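Side-chain contact in bacterioferritin comigratory protein (PDB 3IXR), which probably reduces hydrogen peroxide and organic hydroperoxides as a thiol-dependent peroxiredoxin of the PrxQ type, from the plant pathogen Xylella fastidiosa: residues D25-N28 and H29-N33. The protein carries 1 engineered substitution. Residues are numbered along the deposited sequence; the frame is centred on the assembly and turned at random.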
loop_
_atom_site.group_PDB
_atom_site.type_symbol
_atom_site.label_atom_id
_atom_site.label_comp_id
_atom_site.label_asym_id
_atom_site.label_seq_id
_atom_site.Cartn_x
_atom_site.Cartn_y
_atom_site.Cartn_z
ATOM N N ASP A 25 3.876 11.573 -11.307
ATOM C CA ASP A 25 4.935 12.083 -10.400
ATOM C C ASP A 25 6.013 10.999 -10.173
ATOM O O ASP A 25 5.756 9.824 -10.279
ATOM C CB ASP A 25 4.414 12.445 -9.044
ATOM C CG ASP A 25 3.476 13.580 -9.067
ATOM O OD1 ASP A 25 3.406 14.371 -10.087
ATOM O OD2 ASP A 25 2.800 13.857 -8.055
ATOM N N THR A 26 7.234 11.426 -9.880
ATOM C CA THR A 26 8.375 10.523 -9.582
ATOM C C THR A 26 8.674 10.631 -8.102
ATOM O O THR A 26 8.765 11.755 -7.549
ATOM C CB THR A 26 9.625 10.974 -10.351
ATOM O OG1 THR A 26 9.285 10.912 -11.762
ATOM C CG2 THR A 26 10.761 9.998 -10.147
ATOM N N LEU A 27 8.809 9.487 -7.436
ATOM C CA LEU A 27 9.223 9.507 -5.978
ATOM C C LEU A 27 10.657 10.074 -5.872
ATOM O O LEU A 27 11.561 9.616 -6.626
ATOM C CB LEU A 27 9.234 8.083 -5.442
ATOM C CG LEU A 27 7.930 7.252 -5.674
ATOM C CD1 LEU A 27 7.989 5.893 -4.916
ATOM C CD2 LEU A 27 6.696 8.069 -5.260
ATOM N N ASN A 28 10.830 10.999 -4.937
ATOM C CA ASN A 28 12.156 11.651 -4.825
ATOM C C ASN A 28 13.124 10.839 -4.027
ATOM O O ASN A 28 12.803 9.805 -3.446
ATOM C CB ASN A 28 12.023 13.103 -4.320
ATOM C CG ASN A 28 11.462 13.230 -2.921
ATOM O OD1 ASN A 28 10.712 14.135 -2.680
ATOM N ND2 ASN A 28 11.827 12.355 -2.009
ATOM N N HIS A 29 14.385 11.283 -4.044
ATOM C CA HIS A 29 15.451 10.503 -3.459
ATOM C C HIS A 29 15.186 10.336 -1.957
ATOM O O HIS A 29 15.402 9.245 -1.459
ATOM C CB HIS A 29 16.819 11.225 -3.677
ATOM C CG HIS A 29 17.975 10.568 -2.964
ATOM N ND1 HIS A 29 18.511 11.038 -1.767
ATOM C CD2 HIS A 29 18.673 9.449 -3.258
ATOM C CE1 HIS A 29 19.494 10.251 -1.383
ATOM N NE2 HIS A 29 19.618 9.284 -2.271
ATOM N N SER A 30 14.717 11.380 -1.252
ATOM C CA SER A 30 14.492 11.278 0.196
ATOM C C SER A 30 13.419 10.174 0.524
ATOM O O SER A 30 13.639 9.222 1.361
ATOM C CB SER A 30 14.044 12.650 0.696
ATOM O OG SER A 30 13.362 12.584 1.935
ATOM N N LEU A 31 12.308 10.247 -0.198
ATOM C CA LEU A 31 11.293 9.199 -0.048
ATOM C C LEU A 31 11.801 7.820 -0.472
ATOM O O LEU A 31 11.504 6.812 0.195
ATOM C CB LEU A 31 10.070 9.564 -0.900
ATOM C CG LEU A 31 8.922 8.520 -0.859
ATOM C CD1 LEU A 31 8.526 8.417 0.484
ATOM C CD2 LEU A 31 7.792 9.148 -1.661
ATOM N N LEU A 32 12.502 7.687 -1.605
ATOM C CA LEU A 32 13.013 6.385 -2.054
ATOM C C LEU A 32 13.972 5.695 -1.053
ATOM O O LEU A 32 14.092 4.501 -1.045
ATOM C CB LEU A 32 13.692 6.529 -3.420
ATOM C CG LEU A 32 12.776 6.644 -4.661
ATOM C CD1 LEU A 32 13.668 6.967 -5.843
ATOM C CD2 LEU A 32 12.065 5.340 -4.863
ATOM N N ASN A 33 14.637 6.542 -0.249
ATOM C CA ASN A 33 15.640 5.988 0.712
ATOM C C ASN A 33 15.176 6.013 2.142
ATOM O O ASN A 33 15.921 5.660 3.082
ATOM C CB ASN A 33 16.974 6.701 0.514
ATOM C CG ASN A 33 17.580 6.262 -0.780
ATOM O OD1 ASN A 33 18.158 5.182 -0.868
ATOM N ND2 ASN A 33 17.339 7.026 -1.831
#
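L27 meets two leucines of the short helix it leads into. Its CD2 comes within 3.9 Å of CD2 of L31, the two side chains lying aslant of each other; CG of L27 stands anti to its own carbonyl carbon (chi1 -52°), which lets the branch reach L31. On L32 the closer touch is made by CB of L27, 3.9 Å from CG of L32, with CD1 of L27 a little further off, 4.1 Å from CD2 of L32, and these two side chains run nearly at right angles. The carbonyl of L27 also has CD1 of L32 packed against it.

N28 follows at the N-cap position. Its side chain curls forward onto the first turn of the helix, CG standing between backbone N and carbonyl carbon (chi1 64°), and its amide sits beside the backbone N atoms of S30 and L31. The main chain closes that turn with a nearly straight hydrogen bond, L32 N to N28 O at 2.8 Å. N33 adds a side-chain bond, its ND2 giving a 3.0 Å hydrogen bond to O of H29.

The loop and helix 29-33 lie at the periphery of the AhpC/TSA-family fold. L31 packs on L120 and A123 of helix 119-123, L27 on M21 and F124, while backbone hydrogen bonds join D25 to I153 at the start of strand 153-157 and L27 to H151, two residues before that strand.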